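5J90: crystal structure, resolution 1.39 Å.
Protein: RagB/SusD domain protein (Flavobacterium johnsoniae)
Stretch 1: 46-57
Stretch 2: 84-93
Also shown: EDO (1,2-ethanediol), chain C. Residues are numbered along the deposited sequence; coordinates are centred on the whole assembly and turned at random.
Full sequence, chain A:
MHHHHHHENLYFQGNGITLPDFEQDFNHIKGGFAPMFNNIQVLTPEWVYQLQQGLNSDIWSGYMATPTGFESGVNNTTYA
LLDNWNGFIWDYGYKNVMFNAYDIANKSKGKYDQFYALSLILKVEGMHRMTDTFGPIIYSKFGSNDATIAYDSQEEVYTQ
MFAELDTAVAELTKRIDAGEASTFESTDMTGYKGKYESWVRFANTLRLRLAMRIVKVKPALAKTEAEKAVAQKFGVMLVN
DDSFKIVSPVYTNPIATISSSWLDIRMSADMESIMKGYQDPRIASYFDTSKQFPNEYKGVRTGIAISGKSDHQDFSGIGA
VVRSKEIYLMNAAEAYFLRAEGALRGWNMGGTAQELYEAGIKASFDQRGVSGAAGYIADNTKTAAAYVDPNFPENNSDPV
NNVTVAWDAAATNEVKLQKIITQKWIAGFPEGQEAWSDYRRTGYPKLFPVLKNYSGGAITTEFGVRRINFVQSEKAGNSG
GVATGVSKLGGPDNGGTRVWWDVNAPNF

Stretch 1 (46-57) EWVYQLQQGLNS
Stretch 2, residues 84-93: NWNGFIWDYG

No direct hydrogen bond joins these two helices; aliphatic carbons set over aromatic faces hold them together, and two waters carry the polar link. The helices, 46-54 and 84-93, cross almost at right angles, with 99° between their N-to-C directions (signed crossing angle -99°) and axes 7.3 Å apart at closest approach. In the register, Q52 CA lies 4.6 Å from I89 CA, and L51 CA 5.4 Å from W85 CA.

The first helix widens into a pi-type turn at 50-54, where G54 N bonds Y49 O at 3.0 Å and L55 N bonds Q50 O, weakly, at 2.8 Å. L55 (phi/psi -111/17) then leaves helical conformation, and N56 (-128/-99) turns the chain. The second helix is kinked: F88 N and I89 N lack bonds to the preceding turn, F88 N reaching W85 O weakly at 3.3 Å and I89 N reaching N86 O at 3.1 Å. Regular bonding resumes with D91 N to G87 O at 3.0 Å.

L51 (m, chi2 t) points toward the partner and serves two rings. Its CD1 sits over the F88 face, 3.3 Å from F88 CE1, while its CD2 covers the five-membered ring of W85, 3.7 Å from W85 CG. L55 (m, chi2 t) continues that cover, placing CD1 over the six-membered ring of W85, with L55 CB 3.8 Å from W85 CZ3. W85 (m, chi2 7°) leaves its backbone sideways, but its end comes nearer, offering both leucines the same face. V48 (t) repeats the motif on Y92 (m, chi2 77°): its CG1 stands 3.6 Å from the centroid of the Y92 ring, only 3° off the normal. The rule to read here is that branched aliphatic side chains on one helix and just past its end lie over the faces of rings on the other.

W47 (p, chi2 -96°) leaves sideways, and its end meets F88 (m, chi2 85°), W47 CZ3 lying 3.3 Å from F88 CE2 with the planes at 83°. Ethanediol, probably from the crystallisation liquor, borders this group, its C1 3.4 Å from W47 CH2 and its O1 hydrogen-bonded to Y92 OH at 2.5 Å.

At the crossing, I89 (m, chi2 t) packs against backbone, I89 CG1 being 3.2 Å from Q52 O. Q52 O also accepts a hydrogen bond from N56 ND2 at 3.0 Å, with N56 in p. One water donates to L51 O (2.7 Å from the water O) and N86 OD1 (2.8 Å) and accepts from N56 ND2 (2.9 Å), bridging an N56 ND2 to N86 OD1 gap of 4.2 Å. A second accepts from Q52 NE2 (2.9 Å from its O) and donates to I89 O (2.8 Å).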

# COMPACT_ATOMS: atom_id res chain seq x y z
N GLU A 46 5.52 -36.10 0.72
CA GLU A 46 4.67 -35.42 -0.26
C GLU A 46 3.52 -34.66 0.39
O GLU A 46 3.11 -33.61 -0.10
CB GLU A 46 4.14 -36.41 -1.30
CG GLU A 46 5.23 -37.18 -2.04
CD GLU A 46 5.59 -38.51 -1.38
OE1 GLU A 46 5.32 -38.67 -0.17
OE2 GLU A 46 6.14 -39.38 -2.08
N TRP A 47 3.01 -35.19 1.51
CA TRP A 47 1.90 -34.53 2.19
C TRP A 47 2.32 -33.18 2.75
O TRP A 47 1.49 -32.28 2.89
CB TRP A 47 1.26 -35.44 3.27
CG TRP A 47 2.12 -35.78 4.46
CD1 TRP A 47 2.88 -36.90 4.63
CD2 TRP A 47 2.27 -35.00 5.65
NE1 TRP A 47 3.51 -36.86 5.85
CE2 TRP A 47 3.15 -35.71 6.50
CE3 TRP A 47 1.75 -33.78 6.08
CZ2 TRP A 47 3.52 -35.23 7.76
CZ3 TRP A 47 2.12 -33.30 7.33
CH2 TRP A 47 3.00 -34.03 8.15
N VAL A 48 3.60 -33.03 3.08
CA VAL A 48 4.08 -31.72 3.53
C VAL A 48 4.13 -30.73 2.37
O VAL A 48 3.70 -29.59 2.53
CB VAL A 48 5.44 -31.80 4.27
CG1 VAL A 48 5.93 -30.39 4.59
CG2 VAL A 48 5.29 -32.61 5.56
N TYR A 49 4.63 -31.13 1.20
CA TYR A 49 4.58 -30.23 0.04
C TYR A 49 3.14 -29.77 -0.23
O TYR A 49 2.89 -28.60 -0.54
CB TYR A 49 5.19 -30.84 -1.24
CG TYR A 49 5.00 -29.87 -2.38
CD1 TYR A 49 5.91 -28.84 -2.59
CD2 TYR A 49 3.87 -29.90 -3.18
CE1 TYR A 49 5.72 -27.90 -3.59
CE2 TYR A 49 3.67 -28.97 -4.18
CZ TYR A 49 4.60 -27.97 -4.38
OH TYR A 49 4.39 -27.03 -5.37
N GLN A 50 2.20 -30.70 -0.14
CA GLN A 50 0.81 -30.38 -0.41
C GLN A 50 0.35 -29.21 0.46
O GLN A 50 -0.41 -28.36 0.00
CB GLN A 50 -0.07 -31.62 -0.17
CG GLN A 50 -1.50 -31.44 -0.63
CD GLN A 50 -2.34 -32.67 -0.39
OE1 GLN A 50 -2.14 -33.39 0.59
NE2 GLN A 50 -3.30 -32.91 -1.28
N LEU A 51 0.82 -29.16 1.71
CA LEU A 51 0.43 -28.08 2.63
C LEU A 51 1.32 -26.84 2.49
O LEU A 51 0.86 -25.71 2.65
CB LEU A 51 0.43 -28.58 4.08
CG LEU A 51 -0.56 -29.72 4.35
CD1 LEU A 51 -0.34 -30.25 5.75
CD2 LEU A 51 -1.98 -29.23 4.17
N GLN A 52 2.60 -27.05 2.19
CA GLN A 52 3.54 -25.94 2.06
C GLN A 52 3.23 -25.08 0.85
O GLN A 52 3.35 -23.85 0.92
CB GLN A 52 4.96 -26.47 1.93
CG GLN A 52 5.99 -25.35 1.95
CD GLN A 52 7.23 -25.65 1.13
OE1 GLN A 52 7.24 -26.57 0.31
NE2 GLN A 52 8.29 -24.88 1.35
N GLN A 53 2.86 -25.70 -0.27
CA GLN A 53 2.61 -24.95 -1.49
C GLN A 53 1.43 -25.46 -2.31
O GLN A 53 0.74 -24.69 -2.98
CB GLN A 53 3.89 -24.89 -2.35
CG GLN A 53 3.72 -24.02 -3.57
CD GLN A 53 5.02 -23.73 -4.34
OE1 GLN A 53 6.11 -23.60 -3.77
NE2 GLN A 53 4.89 -23.63 -5.64
N GLY A 54 1.17 -26.77 -2.25
CA GLY A 54 0.18 -27.38 -3.12
C GLY A 54 -1.24 -26.87 -2.96
O GLY A 54 -2.02 -26.84 -3.92
N LEU A 55 -1.58 -26.46 -1.74
CA LEU A 55 -2.94 -26.01 -1.43
C LEU A 55 -2.99 -24.50 -1.16
O LEU A 55 -3.98 -23.98 -0.61
CB LEU A 55 -3.51 -26.80 -0.25
CG LEU A 55 -3.82 -28.27 -0.58
CD1 LEU A 55 -4.12 -29.07 0.67
CD2 LEU A 55 -4.99 -28.32 -1.54
N ASN A 56 -1.94 -23.79 -1.58
CA ASN A 56 -1.98 -22.33 -1.55
C ASN A 56 -1.60 -21.76 -2.92
O ASN A 56 -2.42 -21.75 -3.82
CB ASN A 56 -1.24 -21.71 -0.33
CG ASN A 56 0.20 -22.20 -0.17
OD1 ASN A 56 1.11 -21.72 -0.83
ND2 ASN A 56 0.42 -23.12 0.77
N SER A 57 -0.36 -21.33 -3.09
CA SER A 57 0.00 -20.65 -4.33
C SER A 57 -0.10 -21.50 -5.61
O SER A 57 -0.34 -20.95 -6.69
CB SER A 57 1.38 -20.00 -4.21
OG SER A 57 2.38 -20.95 -3.91
N ASN A 84 -4.21 -24.55 10.17
CA ASN A 84 -3.64 -25.89 10.31
C ASN A 84 -2.91 -26.35 9.05
O ASN A 84 -2.03 -27.21 9.10
CB ASN A 84 -4.72 -26.91 10.73
CG ASN A 84 -5.96 -26.84 9.86
OD1 ASN A 84 -6.56 -25.78 9.70
ND2 ASN A 84 -6.38 -27.98 9.32
N TRP A 85 -3.25 -25.76 7.91
CA TRP A 85 -2.52 -26.01 6.66
C TRP A 85 -1.31 -25.10 6.53
O TRP A 85 -0.19 -25.54 6.26
CB TRP A 85 -3.42 -25.77 5.45
CG TRP A 85 -4.52 -26.77 5.24
CD1 TRP A 85 -4.88 -27.81 6.06
CD2 TRP A 85 -5.39 -26.83 4.11
NE1 TRP A 85 -5.93 -28.51 5.49
CE2 TRP A 85 -6.26 -27.92 4.30
CE3 TRP A 85 -5.52 -26.06 2.94
CZ2 TRP A 85 -7.25 -28.26 3.37
CZ3 TRP A 85 -6.50 -26.39 2.02
CH2 TRP A 85 -7.35 -27.49 2.24
N ASN A 86 -1.54 -23.81 6.74
CA ASN A 86 -0.57 -22.80 6.34
C ASN A 86 0.62 -22.66 7.28
O ASN A 86 1.67 -22.14 6.90
CB ASN A 86 -1.28 -21.46 6.11
CG ASN A 86 -2.32 -21.54 5.01
OD1 ASN A 86 -2.13 -22.27 4.03
ND2 ASN A 86 -3.42 -20.82 5.18
N GLY A 87 0.47 -23.14 8.51
CA GLY A 87 1.59 -23.16 9.44
C GLY A 87 2.78 -23.94 8.93
O GLY A 87 3.92 -23.63 9.26
N PHE A 88 2.53 -24.95 8.10
CA PHE A 88 3.61 -25.76 7.53
C PHE A 88 4.62 -24.94 6.73
O PHE A 88 5.81 -25.25 6.73
CB PHE A 88 3.04 -26.88 6.65
CG PHE A 88 2.55 -28.06 7.43
CD1 PHE A 88 1.26 -28.08 7.95
CD2 PHE A 88 3.37 -29.15 7.65
CE1 PHE A 88 0.81 -29.18 8.69
CE2 PHE A 88 2.93 -30.25 8.38
CZ PHE A 88 1.64 -30.26 8.90
N ILE A 89 4.15 -23.88 6.07
CA ILE A 89 5.03 -23.04 5.26
C ILE A 89 6.12 -22.44 6.15
O ILE A 89 7.31 -22.53 5.85
CB ILE A 89 4.25 -21.88 4.61
CG1 ILE A 89 3.04 -22.40 3.81
CG2 ILE A 89 5.18 -21.04 3.74
CD1 ILE A 89 2.07 -21.30 3.41
N TRP A 90 5.69 -21.84 7.25
CA TRP A 90 6.60 -21.18 8.17
C TRP A 90 7.49 -22.20 8.87
O TRP A 90 8.72 -22.07 8.93
CB TRP A 90 5.79 -20.38 9.18
CG TRP A 90 6.59 -19.56 10.15
CD1 TRP A 90 7.22 -19.99 11.28
CD2 TRP A 90 6.79 -18.14 10.09
NE1 TRP A 90 7.83 -18.93 11.92
CE2 TRP A 90 7.58 -17.78 11.20
CE3 TRP A 90 6.39 -17.15 9.19
CZ2 TRP A 90 7.96 -16.46 11.45
CZ3 TRP A 90 6.78 -15.84 9.44
CH2 TRP A 90 7.56 -15.51 10.54
N ASP A 91 6.86 -23.25 9.41
CA ASP A 91 7.60 -24.17 10.27
C ASP A 91 8.68 -24.93 9.50
O ASP A 91 9.83 -25.02 9.96
CB ASP A 91 6.63 -25.09 11.03
CG ASP A 91 5.73 -24.32 12.00
OD1 ASP A 91 6.16 -23.26 12.48
OD2 ASP A 91 4.60 -24.77 12.27
N TYR A 92 8.36 -25.43 8.31
CA TYR A 92 9.36 -26.14 7.52
C TYR A 92 10.44 -25.22 6.94
O TYR A 92 11.61 -25.58 6.91
CB TYR A 92 8.71 -27.00 6.43
CG TYR A 92 8.33 -28.37 6.95
CD1 TYR A 92 7.21 -28.54 7.75
CD2 TYR A 92 9.12 -29.48 6.68
CE1 TYR A 92 6.87 -29.78 8.25
CE2 TYR A 92 8.78 -30.73 7.18
CZ TYR A 92 7.66 -30.87 7.96
OH TYR A 92 7.31 -32.11 8.47
N GLY A 93 10.05 -24.02 6.52
CA GLY A 93 11.00 -23.06 5.99
C GLY A 93 12.02 -22.61 7.03
O GLY A 93 13.21 -22.56 6.77
C1 EDO C . 5.19 -32.80 10.39
O1 EDO C . 6.57 -32.92 10.74
C2 EDO C . 4.42 -32.29 11.60
O2 EDO C . 5.00 -31.06 12.06
O HOH W 1 -1.54 -24.50 2.45
O HOH W 2 8.44 -22.73 3.31